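Local coordinates for uronate isomerase (Bacillus halodurans C-125, PDB 3HK9), which probably catalyses the reversible isomerisation of the aldose D-glucuronate to the ketose D-fructuronate at a site that carries a bound zinc ion, at residues A[299-304]-A[324-329]; A[219-224]-A[254-259]; A[49-54]-A[90-95]; A[24-29]-A[353-358]. All blocks are in the same frame, centred on the assembly; numbering follows the deposited sequence.

Contact 1 (A[299-304]-A[324-329]); sequences TMLSRE and CWWFMN. With REL (D-glucuronic acid), chain M; CO3 (carbonate ion), chain N.
Leu301 is the bump of this contact, its branched end lodged in a hollow built by Trp325, Trp326 and Phe327. CG lies anti to the backbone N (chi1 -163°), which swings both methyls across to the other segment. Leu301 CD1 goes in tightly, 3.3 Å from Trp326 CB, and also lies over one face of Trp325 as a CH-pi contact, 4.2 Å from the centroid of the six-membered ring. Behind it, Leu301 CB rests on Trp325 CZ3 at 3.8 Å, while CD2 meets CD2 and CE2 of Phe327. Met328 makes a second bump: its bent chain tucks CE against Leu301 O (3.3 Å) and Arg303 N. No direct hydrogen bond joins the segments; a water accepts from Trp325 N and donates to Met300 O and Thr299 OG1, the latter also bonded to Phe322 O. Both indoles border the ligand, Trp325 with its edge and Trp326 with a face. Trp325 NE1 gives an almost straight bond (172°) of 2.8 Å to O5 of the open-chain glucuronate, and C1 of that ligand lies over the Trp326 face opposite Phe327. Loops at strand ends lining the substrate pocket in this way are consistent with the (beta/alpha)8 barrel of the amidohydrolase superfamily.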
# COMPACT_ATOMS: atom_id res chain seq x y z
N THR A 299 37.75 -47.27 -11.40
CA THR A 299 37.09 -46.14 -10.77
C THR A 299 37.95 -44.97 -11.24
O THR A 299 39.17 -45.11 -11.36
CB THR A 299 37.09 -46.25 -9.22
OG1 THR A 299 36.15 -45.31 -8.68
CG2 THR A 299 38.47 -45.95 -8.64
N MET A 300 37.33 -43.83 -11.52
CA MET A 300 38.11 -42.69 -11.99
C MET A 300 37.88 -41.47 -11.11
O MET A 300 36.83 -41.33 -10.48
CB MET A 300 37.79 -42.42 -13.46
CG MET A 300 38.08 -43.64 -14.35
SD MET A 300 37.85 -43.37 -16.12
CE MET A 300 39.50 -42.71 -16.56
N LEU A 301 38.87 -40.58 -11.06
CA LEU A 301 38.79 -39.41 -10.20
C LEU A 301 38.11 -38.17 -10.77
O LEU A 301 37.55 -37.36 -10.02
CB LEU A 301 40.20 -39.05 -9.72
CG LEU A 301 40.29 -38.10 -8.51
CD1 LEU A 301 39.55 -38.73 -7.33
CD2 LEU A 301 41.75 -37.86 -8.16
N SER A 302 38.16 -38.00 -12.08
CA SER A 302 37.57 -36.81 -12.69
C SER A 302 36.08 -36.93 -12.94
O SER A 302 35.61 -37.92 -13.48
CB SER A 302 38.26 -36.50 -14.02
OG SER A 302 37.64 -35.40 -14.65
N ARG A 303 35.34 -35.90 -12.54
CA ARG A 303 33.90 -35.87 -12.74
C ARG A 303 33.58 -36.03 -14.23
O ARG A 303 32.57 -36.64 -14.60
CB ARG A 303 33.33 -34.53 -12.26
CG ARG A 303 31.81 -34.45 -12.36
CD ARG A 303 31.29 -33.03 -12.26
NE ARG A 303 29.83 -33.00 -12.28
CZ ARG A 303 29.09 -31.93 -12.56
NH1 ARG A 303 29.67 -30.76 -12.85
NH2 ARG A 303 27.77 -32.02 -12.52
N GLU A 304 34.45 -35.50 -15.07
CA GLU A 304 34.28 -35.53 -16.52
C GLU A 304 34.53 -36.87 -17.23
O GLU A 304 34.25 -37.00 -18.43
CB GLU A 304 35.16 -34.43 -17.14
CG GLU A 304 34.70 -32.99 -16.84
CD GLU A 304 34.69 -32.60 -15.36
OE1 GLU A 304 35.71 -32.79 -14.66
OE2 GLU A 304 33.65 -32.08 -14.89
N CYS A 324 32.54 -44.12 -5.95
CA CYS A 324 32.54 -42.69 -6.21
C CYS A 324 33.75 -42.31 -5.36
O CYS A 324 33.65 -41.98 -4.17
CB CYS A 324 31.26 -42.05 -5.67
SG CYS A 324 29.75 -42.76 -6.42
N TRP A 325 34.90 -42.39 -6.01
CA TRP A 325 36.20 -42.16 -5.40
C TRP A 325 36.67 -40.75 -5.07
O TRP A 325 36.64 -39.85 -5.92
CB TRP A 325 37.24 -42.84 -6.29
CG TRP A 325 38.65 -42.82 -5.78
CD1 TRP A 325 39.07 -43.03 -4.49
CD2 TRP A 325 39.84 -42.71 -6.57
NE1 TRP A 325 40.44 -43.06 -4.44
CE2 TRP A 325 40.94 -42.87 -5.70
CE3 TRP A 325 40.09 -42.48 -7.94
CZ2 TRP A 325 42.27 -42.81 -6.15
CZ3 TRP A 325 41.41 -42.43 -8.38
CH2 TRP A 325 42.49 -42.60 -7.49
N TRP A 326 37.07 -40.56 -3.81
CA TRP A 326 37.69 -39.32 -3.36
C TRP A 326 36.89 -38.03 -3.57
O TRP A 326 35.95 -37.73 -2.84
CB TRP A 326 39.03 -39.23 -4.10
CG TRP A 326 40.15 -38.55 -3.40
CD1 TRP A 326 40.07 -37.56 -2.46
CD2 TRP A 326 41.53 -38.75 -3.68
NE1 TRP A 326 41.34 -37.12 -2.15
CE2 TRP A 326 42.25 -37.84 -2.88
CE3 TRP A 326 42.24 -39.60 -4.53
CZ2 TRP A 326 43.65 -37.76 -2.91
CZ3 TRP A 326 43.62 -39.53 -4.56
CH2 TRP A 326 44.31 -38.61 -3.75
N PHE A 327 37.30 -37.25 -4.57
CA PHE A 327 36.62 -35.99 -4.87
C PHE A 327 35.25 -36.26 -5.51
O PHE A 327 34.44 -35.35 -5.67
CB PHE A 327 37.51 -35.14 -5.80
CG PHE A 327 38.90 -34.91 -5.26
CD1 PHE A 327 39.09 -34.32 -4.01
CD2 PHE A 327 40.01 -35.34 -5.96
CE1 PHE A 327 40.37 -34.16 -3.47
CE2 PHE A 327 41.31 -35.19 -5.43
CZ PHE A 327 41.48 -34.59 -4.19
N MET A 328 35.01 -37.52 -5.86
CA MET A 328 33.72 -37.93 -6.43
C MET A 328 32.78 -38.31 -5.28
O MET A 328 31.56 -38.36 -5.45
CB MET A 328 33.89 -39.16 -7.33
CG MET A 328 34.72 -38.95 -8.60
SD MET A 328 33.92 -37.87 -9.81
CE MET A 328 34.55 -36.28 -9.27
N ASN A 329 33.36 -38.57 -4.10
CA ASN A 329 32.59 -38.99 -2.93
C ASN A 329 31.85 -37.89 -2.19
O ASN A 329 31.99 -37.73 -0.97
CB ASN A 329 33.51 -39.74 -1.97
CG ASN A 329 32.76 -40.67 -1.05
OD1 ASN A 329 31.60 -41.02 -1.30
ND2 ASN A 329 33.41 -41.10 0.02
O6A REL M . 45.05 -44.24 -4.11
C6 REL M . 44.20 -44.41 -3.19
O6B REL M . 43.89 -45.50 -2.69
C5 REL M . 43.50 -43.15 -2.68
O5 REL M . 42.16 -43.50 -2.30
C4 REL M . 44.21 -42.50 -1.45
O4 REL M . 45.53 -42.13 -1.90
C3 REL M . 43.51 -41.24 -0.88
O3 REL M . 44.35 -40.55 0.07
C2 REL M . 42.17 -41.61 -0.21
O2 REL M . 42.26 -41.63 1.21
C1 REL M . 41.06 -40.64 -0.64
O1 REL M . 39.88 -41.00 -0.71
C CO3 N . 42.24 -33.97 -0.06
O1 CO3 N . 41.81 -32.84 -0.59
O2 CO3 N . 42.30 -34.09 1.24
O3 CO3 N . 42.49 -34.99 -0.81
O HOH W 1 34.89 -42.72 -8.80

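Contact 2 (A[219-224]-A[254-259]); sequences YMAVSL and PFAMMI. With REL (D-glucuronic acid), chain M.
Tyr219 and Ala221 close around Ala256 at the tight end of two parallel, neighbouring strands, 220-224 and 255-259, whose axes run 4.6 Å apart. The methyl of Ala256 sits 3.6 Å from Tyr219 CD1 and 3.7 Å from Ala221 CB, and Tyr219 CB leans on the Pro254 ring. Tyr219 CG is wedged between its own backbone N and carbonyl carbon (chi1 62°), a placement that brings the ring over to Ala256, while its hydroxyl bonds to Met25 O. On the other face of the sheet, Val222 CG1 approaches the Phe255 ring at CZ (3.6 Å) in an oblique crossing, and Met257 CG lies over one face of the same phenyl group. The backbone is stitched by alternating bonds, from the short, straight Ala256 N to Met220 O (2.7 Å, 172°) to the weak Val222 N to Ala256 O.

Packing between side chains slackens toward the far end, although no side there opens to solvent. Leu224 CD1 comes no nearer than 4.2 Å to Ile259 CG1, and Ser223 CB lies 4.5 Å from Met258 CB, even though Leu224 N still bonds firmly to Met258 O. Met258 instead sends its bent chain toward the ligand, its CE 3.1 Å from the carboxylate oxygen O6B of glucuronate; Ser223 OG is held by Asp172. Helix 235-250 connects the strands and packs on Met220, Leu224 and Phe255, completing a beta-alpha-beta crossover of the barrel, with Ala221, Ser223, Ala256 and Met258 on the face that looks toward the active site.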
# COMPACT_ATOMS: atom_id res chain seq x y z
N TYR A 219 42.45 -58.80 -5.33
CA TYR A 219 42.85 -58.15 -6.57
C TYR A 219 44.16 -57.38 -6.40
O TYR A 219 44.58 -57.10 -5.28
CB TYR A 219 41.73 -57.21 -7.09
CG TYR A 219 41.37 -56.04 -6.19
CD1 TYR A 219 42.22 -54.95 -6.03
CD2 TYR A 219 40.16 -56.03 -5.49
CE1 TYR A 219 41.89 -53.88 -5.20
CE2 TYR A 219 39.81 -54.97 -4.66
CZ TYR A 219 40.68 -53.89 -4.52
OH TYR A 219 40.35 -52.85 -3.68
N MET A 220 44.81 -57.09 -7.52
CA MET A 220 46.04 -56.30 -7.53
C MET A 220 45.57 -54.91 -7.95
O MET A 220 44.73 -54.78 -8.85
CB MET A 220 47.05 -56.84 -8.54
CG MET A 220 47.73 -58.13 -8.11
SD MET A 220 48.86 -58.74 -9.38
CE MET A 220 47.73 -59.62 -10.46
N ALA A 221 46.10 -53.87 -7.32
CA ALA A 221 45.68 -52.51 -7.62
C ALA A 221 46.81 -51.51 -7.84
O ALA A 221 47.97 -51.77 -7.51
CB ALA A 221 44.77 -52.02 -6.52
N VAL A 222 46.44 -50.36 -8.39
CA VAL A 222 47.37 -49.26 -8.66
C VAL A 222 46.57 -48.00 -8.92
O VAL A 222 45.46 -48.07 -9.47
CB VAL A 222 48.24 -49.55 -9.90
CG1 VAL A 222 47.36 -49.70 -11.14
CG2 VAL A 222 49.23 -48.42 -10.11
N SER A 223 47.10 -46.85 -8.52
CA SER A 223 46.44 -45.57 -8.79
C SER A 223 47.27 -45.00 -9.93
O SER A 223 48.49 -45.14 -9.93
CB SER A 223 46.44 -44.64 -7.57
OG SER A 223 47.73 -44.15 -7.27
N LEU A 224 46.61 -44.37 -10.89
CA LEU A 224 47.30 -43.84 -12.06
C LEU A 224 46.96 -42.39 -12.35
O LEU A 224 45.89 -41.90 -11.99
CB LEU A 224 46.96 -44.71 -13.27
CG LEU A 224 47.32 -46.20 -13.14
CD1 LEU A 224 46.54 -46.99 -14.19
CD2 LEU A 224 48.84 -46.39 -13.30
N PRO A 254 41.46 -60.12 -10.65
CA PRO A 254 41.21 -58.87 -11.35
C PRO A 254 42.25 -57.79 -11.08
O PRO A 254 42.92 -57.79 -10.04
CB PRO A 254 39.81 -58.48 -10.87
CG PRO A 254 39.73 -59.10 -9.51
CD PRO A 254 40.37 -60.44 -9.72
N PHE A 255 42.39 -56.87 -12.02
CA PHE A 255 43.34 -55.77 -11.92
C PHE A 255 42.54 -54.49 -11.68
O PHE A 255 41.73 -54.10 -12.51
CB PHE A 255 44.15 -55.68 -13.22
CG PHE A 255 45.15 -54.55 -13.25
CD1 PHE A 255 45.86 -54.19 -12.12
CD2 PHE A 255 45.41 -53.88 -14.44
CE1 PHE A 255 46.83 -53.18 -12.16
CE2 PHE A 255 46.38 -52.86 -14.50
CZ PHE A 255 47.09 -52.51 -13.36
N ALA A 256 42.76 -53.87 -10.52
CA ALA A 256 42.05 -52.64 -10.16
C ALA A 256 42.86 -51.41 -10.54
O ALA A 256 44.01 -51.27 -10.14
CB ALA A 256 41.76 -52.62 -8.67
N MET A 257 42.25 -50.51 -11.31
CA MET A 257 42.91 -49.28 -11.74
C MET A 257 42.11 -48.09 -11.27
O MET A 257 40.94 -47.94 -11.62
CB MET A 257 43.03 -49.22 -13.27
CG MET A 257 43.84 -50.35 -13.89
SD MET A 257 44.02 -50.17 -15.68
CE MET A 257 42.40 -50.67 -16.24
N MET A 258 42.73 -47.24 -10.46
CA MET A 258 42.06 -46.05 -9.95
C MET A 258 42.75 -44.90 -10.68
O MET A 258 43.86 -44.49 -10.33
CB MET A 258 42.24 -45.98 -8.44
CG MET A 258 42.05 -47.35 -7.79
SD MET A 258 41.34 -47.25 -6.14
CE MET A 258 42.78 -46.91 -5.20
N ILE A 259 42.06 -44.38 -11.69
CA ILE A 259 42.61 -43.36 -12.57
C ILE A 259 42.24 -41.89 -12.41
O ILE A 259 41.08 -41.54 -12.19
CB ILE A 259 42.30 -43.75 -14.03
CG1 ILE A 259 42.71 -45.21 -14.25
CG2 ILE A 259 43.02 -42.81 -14.98
CD1 ILE A 259 42.24 -45.81 -15.58
O6A REL M . 45.05 -44.24 -4.11
C6 REL M . 44.20 -44.41 -3.19
O6B REL M . 43.89 -45.50 -2.69
C5 REL M . 43.50 -43.15 -2.68
O5 REL M . 42.16 -43.50 -2.30
C4 REL M . 44.21 -42.50 -1.45
O4 REL M . 45.53 -42.13 -1.90
C3 REL M . 43.51 -41.24 -0.88
O3 REL M . 44.35 -40.55 0.07
C2 REL M . 42.17 -41.61 -0.21
O2 REL M . 42.26 -41.63 1.21
C1 REL M . 41.06 -40.64 -0.64
O1 REL M . 39.88 -41.00 -0.71

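Contact 3 (A[49-54]-A[90-95]); sequences HYLVAE and SEACRG. With REL (D-glucuronic acid), chain M; CO3 (carbonate ion), chain N.
Glu54 reaches from one helix to the start of another, meeting Ser90 and Ala92, while Leu51 CD1 packs on Ala92 CB at 3.6 Å. The axes of helices 49-54 and 91-95 stay 9.7 Å apart, and the long carboxylate arm spans part of that distance. From CB the chain leaves with CG anti to the carbonyl carbon, and CG carries it onward extended (chi2 180°); the side chain also packs on Leu82 of helix 71-84. CD comes 3.5 Å from Ser90 OG, and there the two oxygens part. OE1 accepts from Ser90 OG at 2.7 Å through its syn lone pair. OE2 lies 3.5 Å from Ala92 CB, accepts at 2.7 Å from a water that in turn takes the Ala92 N-H, and forms a salt bridge with Arg314 of the second subunit. Were Glu54 replaced by an alanine, the Ser90 hydroxyl would probably lose its acceptor and Arg314 of the second subunit a countercharge. Ser90 OG also accepts from Cys93 N as the N-cap. The same helix 49-54 turns Tyr50 OH and His49 to the glucuronate. The buried carboxylate, likely to stay ionised beside an arginine and a helix N-terminus, thus joins this ligand-binding helix, the capped helix and the second subunit.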
# COMPACT_ATOMS: atom_id res chain seq x y z
N HIS A 49 42.97 -36.50 6.34
CA HIS A 49 43.55 -35.47 5.47
C HIS A 49 42.56 -34.57 4.75
O HIS A 49 42.90 -33.45 4.36
CB HIS A 49 44.61 -36.08 4.52
CG HIS A 49 44.06 -36.88 3.38
ND1 HIS A 49 43.56 -36.29 2.23
CD2 HIS A 49 44.04 -38.21 3.16
CE1 HIS A 49 43.27 -37.23 1.35
NE2 HIS A 49 43.55 -38.41 1.88
N TYR A 50 41.31 -35.03 4.59
CA TYR A 50 40.29 -34.22 3.95
C TYR A 50 40.09 -32.96 4.78
O TYR A 50 39.91 -31.86 4.24
CB TYR A 50 38.94 -34.96 3.88
CG TYR A 50 38.80 -36.02 2.80
CD1 TYR A 50 39.88 -36.83 2.43
CD2 TYR A 50 37.57 -36.24 2.18
CE1 TYR A 50 39.73 -37.84 1.46
CE2 TYR A 50 37.41 -37.25 1.22
CZ TYR A 50 38.49 -38.04 0.87
OH TYR A 50 38.32 -39.02 -0.09
N LEU A 51 40.13 -33.11 6.10
CA LEU A 51 39.95 -31.98 7.01
C LEU A 51 41.21 -31.13 7.16
O LEU A 51 41.13 -29.97 7.58
CB LEU A 51 39.45 -32.46 8.38
CG LEU A 51 37.99 -32.94 8.42
CD1 LEU A 51 37.89 -34.26 7.68
CD2 LEU A 51 37.51 -33.11 9.85
N VAL A 52 42.36 -31.71 6.83
CA VAL A 52 43.62 -30.96 6.89
C VAL A 52 43.55 -29.95 5.75
O VAL A 52 43.79 -28.76 5.94
CB VAL A 52 44.84 -31.87 6.67
CG1 VAL A 52 46.12 -31.03 6.57
CG2 VAL A 52 44.96 -32.89 7.80
N ALA A 53 43.19 -30.44 4.57
CA ALA A 53 43.07 -29.58 3.41
C ALA A 53 42.07 -28.46 3.70
O ALA A 53 42.33 -27.29 3.41
CB ALA A 53 42.62 -30.39 2.19
N GLU A 54 40.94 -28.83 4.31
CA GLU A 54 39.89 -27.87 4.64
C GLU A 54 40.24 -26.83 5.71
O GLU A 54 39.88 -25.66 5.59
CB GLU A 54 38.61 -28.61 5.03
CG GLU A 54 37.87 -29.21 3.82
CD GLU A 54 36.59 -29.96 4.19
OE1 GLU A 54 35.81 -29.46 5.02
OE2 GLU A 54 36.37 -31.05 3.63
N SER A 90 30.49 -29.02 5.37
CA SER A 90 31.14 -29.79 4.31
C SER A 90 30.85 -31.28 4.52
O SER A 90 30.48 -31.70 5.63
CB SER A 90 32.66 -29.56 4.31
OG SER A 90 33.30 -30.30 5.35
N GLU A 91 31.02 -32.08 3.47
CA GLU A 91 30.77 -33.52 3.55
C GLU A 91 31.66 -34.22 4.57
O GLU A 91 31.19 -35.08 5.32
CB GLU A 91 30.95 -34.18 2.18
CG GLU A 91 30.89 -35.71 2.19
CD GLU A 91 29.57 -36.28 2.69
OE1 GLU A 91 28.60 -35.52 2.90
OE2 GLU A 91 29.49 -37.52 2.87
N ALA A 92 32.93 -33.85 4.60
CA ALA A 92 33.88 -34.47 5.53
C ALA A 92 33.58 -34.11 6.99
O ALA A 92 33.74 -34.94 7.89
CB ALA A 92 35.31 -34.05 5.17
N CYS A 93 33.16 -32.87 7.24
CA CYS A 93 32.83 -32.44 8.59
C CYS A 93 31.52 -33.09 9.04
O CYS A 93 31.40 -33.54 10.18
CB CYS A 93 32.72 -30.92 8.66
SG CYS A 93 34.30 -30.10 8.50
N ARG A 94 30.55 -33.12 8.13
CA ARG A 94 29.26 -33.74 8.40
C ARG A 94 29.53 -35.19 8.81
O ARG A 94 28.95 -35.70 9.77
CB ARG A 94 28.39 -33.71 7.13
CG ARG A 94 27.14 -34.60 7.15
CD ARG A 94 26.62 -34.84 5.73
NE ARG A 94 25.45 -35.72 5.68
CZ ARG A 94 25.09 -36.43 4.61
NH1 ARG A 94 25.80 -36.37 3.49
NH2 ARG A 94 24.01 -37.20 4.66
N GLY A 95 30.42 -35.83 8.07
CA GLY A 95 30.76 -37.22 8.35
C GLY A 95 31.23 -37.49 9.77
O GLY A 95 30.86 -38.50 10.38
O6A REL M . 45.05 -44.24 -4.11
C6 REL M . 44.20 -44.41 -3.19
O6B REL M . 43.89 -45.50 -2.69
C5 REL M . 43.50 -43.15 -2.68
O5 REL M . 42.16 -43.50 -2.30
C4 REL M . 44.21 -42.50 -1.45
O4 REL M . 45.53 -42.13 -1.90
C3 REL M . 43.51 -41.24 -0.88
O3 REL M . 44.35 -40.55 0.07
C2 REL M . 42.17 -41.61 -0.21
O2 REL M . 42.26 -41.63 1.21
C1 REL M . 41.06 -40.64 -0.64
O1 REL M . 39.88 -41.00 -0.71
C CO3 N . 42.24 -33.97 -0.06
O1 CO3 N . 41.81 -32.84 -0.59
O2 CO3 N . 42.30 -34.09 1.24
O3 CO3 N . 42.49 -34.99 -0.81
O HOH W 2 34.27 -32.30 2.53

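Contact 4 (A[24-29]-A[353-358]); sequences DMHTHL and HSDARV. With ZN (zinc ion), chain P; REL (D-glucuronic acid), chain M.
His26 and His28 form the HxH metal motif that follows the first barrel strand in the amidohydrolase superfamily, and Asp355 from the last barrel loop joins them on the zinc ion. His26 NE2 (2.2 Å), His28 NE2 (2.1 Å) and Asp355 OD1 (2.2 Å) hold the zinc, and glucuronate completes the site with O6B and O5. The Asp355 carboxylate lies beside the His28 ring, nearly coplanar with it.

Hydrogen bonds keep the two loops in step. Ser354 N points straight at Asp24 OD1 (2.8 Å, 175°), meeting it on the syn side, somewhat out of the carboxylate plane, while Asp355 N bonds to His26 O in the carbonyl plane, and His28 N to Ala356 O. Ser354 OG accepts from Ala356 N, making an ST turn.

Apolar contact is modest: Leu29 CD1 touches Ala356 CB at 3.7 Å.

Among the rings, His353 meets His26 obliquely, whereas Arg357, extended from CG to NE, lays its guanidinium flat on the His28 imidazole with centres 4.4 Å apart. With a leucine in place of Arg357, glucuronate O2 and O3 would probably lose the guanidinium N-H groups that grip them, leaving O3 to His49, and the His28 ring would lose its flat cover. At the guanidinium edge, Arg357 NE makes a bent bond to glucuronate O2 at 2.6 Å, while NH2 reaches O3, in the plane, at 2.9 Å.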
# COMPACT_ATOMS: atom_id res chain seq x y z
N ASP A 24 32.96 -53.81 1.77
CA ASP A 24 33.65 -52.56 1.41
C ASP A 24 34.90 -52.97 0.63
O ASP A 24 35.94 -53.26 1.22
CB ASP A 24 34.04 -51.83 2.69
CG ASP A 24 34.27 -50.36 2.47
OD1 ASP A 24 34.66 -49.98 1.34
OD2 ASP A 24 34.07 -49.59 3.42
N MET A 25 34.81 -52.98 -0.70
CA MET A 25 35.93 -53.44 -1.52
C MET A 25 37.18 -52.57 -1.70
O MET A 25 38.06 -52.93 -2.48
CB MET A 25 35.41 -53.94 -2.88
CG MET A 25 34.48 -53.02 -3.63
SD MET A 25 35.35 -51.69 -4.44
CE MET A 25 36.23 -52.59 -5.73
N HIS A 26 37.25 -51.44 -1.00
CA HIS A 26 38.45 -50.59 -1.01
C HIS A 26 38.45 -49.66 0.19
O HIS A 26 37.61 -48.77 0.32
CB HIS A 26 38.60 -49.74 -2.28
CG HIS A 26 39.80 -48.83 -2.23
ND1 HIS A 26 41.08 -49.29 -1.98
CD2 HIS A 26 39.91 -47.48 -2.33
CE1 HIS A 26 41.92 -48.27 -1.94
NE2 HIS A 26 41.23 -47.16 -2.15
N THR A 27 39.42 -49.89 1.08
CA THR A 27 39.58 -49.09 2.29
C THR A 27 41.06 -49.03 2.62
O THR A 27 41.89 -49.72 2.01
CB THR A 27 38.90 -49.76 3.50
OG1 THR A 27 39.69 -50.87 3.94
CG2 THR A 27 37.50 -50.27 3.12
N HIS A 28 41.40 -48.20 3.61
CA HIS A 28 42.77 -48.07 4.07
C HIS A 28 42.79 -48.49 5.53
O HIS A 28 43.50 -47.92 6.36
CB HIS A 28 43.25 -46.64 3.89
CG HIS A 28 43.40 -46.24 2.46
ND1 HIS A 28 44.48 -46.62 1.69
CD2 HIS A 28 42.57 -45.57 1.63
CE1 HIS A 28 44.31 -46.21 0.45
NE2 HIS A 28 43.15 -45.57 0.38
N LEU A 29 41.96 -49.49 5.83
CA LEU A 29 41.87 -50.04 7.17
C LEU A 29 42.65 -51.35 7.20
O LEU A 29 42.92 -51.93 6.15
CB LEU A 29 40.40 -50.29 7.54
CG LEU A 29 39.46 -49.08 7.41
CD1 LEU A 29 38.03 -49.50 7.73
CD2 LEU A 29 39.92 -47.97 8.34
N HIS A 353 32.32 -47.59 -2.26
CA HIS A 353 33.33 -48.13 -1.35
C HIS A 353 33.58 -46.98 -0.39
O HIS A 353 33.30 -45.83 -0.72
CB HIS A 353 34.62 -48.57 -2.08
CG HIS A 353 35.43 -47.44 -2.65
ND1 HIS A 353 35.23 -46.95 -3.92
CD2 HIS A 353 36.47 -46.74 -2.13
CE1 HIS A 353 36.11 -45.99 -4.16
NE2 HIS A 353 36.87 -45.84 -3.09
N SER A 354 34.07 -47.27 0.81
CA SER A 354 34.28 -46.20 1.79
C SER A 354 35.61 -45.49 1.66
O SER A 354 35.69 -44.28 1.85
CB SER A 354 34.17 -46.74 3.21
OG SER A 354 35.29 -47.55 3.53
N ASP A 355 36.67 -46.24 1.35
CA ASP A 355 38.01 -45.67 1.24
C ASP A 355 38.40 -45.22 2.65
O ASP A 355 39.19 -44.30 2.82
CB ASP A 355 37.99 -44.45 0.31
CG ASP A 355 39.26 -44.32 -0.51
OD1 ASP A 355 40.33 -44.76 -0.05
OD2 ASP A 355 39.18 -43.76 -1.63
N ALA A 356 37.82 -45.86 3.66
CA ALA A 356 38.10 -45.47 5.04
C ALA A 356 39.58 -45.52 5.41
O ALA A 356 40.28 -46.48 5.09
CB ALA A 356 37.29 -46.33 6.01
N ARG A 357 40.04 -44.46 6.06
CA ARG A 357 41.42 -44.35 6.52
C ARG A 357 41.36 -44.45 8.05
O ARG A 357 42.34 -44.81 8.70
CB ARG A 357 42.04 -43.02 6.11
CG ARG A 357 42.60 -43.01 4.69
CD ARG A 357 43.22 -41.66 4.35
NE ARG A 357 44.01 -41.70 3.13
CZ ARG A 357 45.20 -42.28 3.02
NH1 ARG A 357 45.75 -42.87 4.07
NH2 ARG A 357 45.85 -42.26 1.86
N VAL A 358 40.20 -44.12 8.59
CA VAL A 358 39.96 -44.19 10.03
C VAL A 358 38.72 -45.06 10.24
O VAL A 358 37.67 -44.81 9.65
CB VAL A 358 39.71 -42.78 10.62
CG1 VAL A 358 39.52 -42.88 12.14
CG2 VAL A 358 40.87 -41.86 10.28
ZN ZN P . 42.01 -45.23 -1.41
O6A REL M . 45.05 -44.24 -4.11
C6 REL M . 44.20 -44.41 -3.19
O6B REL M . 43.89 -45.50 -2.69
C5 REL M . 43.50 -43.15 -2.68
O5 REL M . 42.16 -43.50 -2.30
C4 REL M . 44.21 -42.50 -1.45
O4 REL M . 45.53 -42.13 -1.90
C3 REL M . 43.51 -41.24 -0.88
O3 REL M . 44.35 -40.55 0.07
C2 REL M . 42.17 -41.61 -0.21
O2 REL M . 42.26 -41.63 1.21
C1 REL M . 41.06 -40.64 -0.64
O1 REL M . 39.88 -41.00 -0.71
O HOH W 3 43.53 -47.48 9.34
O HOH W 4 44.80 -45.29 7.35

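In the fold
Contact 4 pairs loops 324 residues apart in sequence, and contacts 3, 2 and 1 follow one another, in that order, in the chain between them. All four touch the bound glucuronate. Contacts 1 and 2 share a sheet, since strands 255-262 and 296-300 are neighbours; their centres are 14 Å apart, and Leu301 N probably bonds to Ile259 O. Contact 4 lies about 15 Å from each of these centres and 16 Å from that of contact 3, whereas contacts 2 and 3, with centres 25 Å apart, do not touch. The zinc site thus sits amid barrel strands and loops, while contacts 1 and 3, both touching the second subunit, link the pocket to the interface.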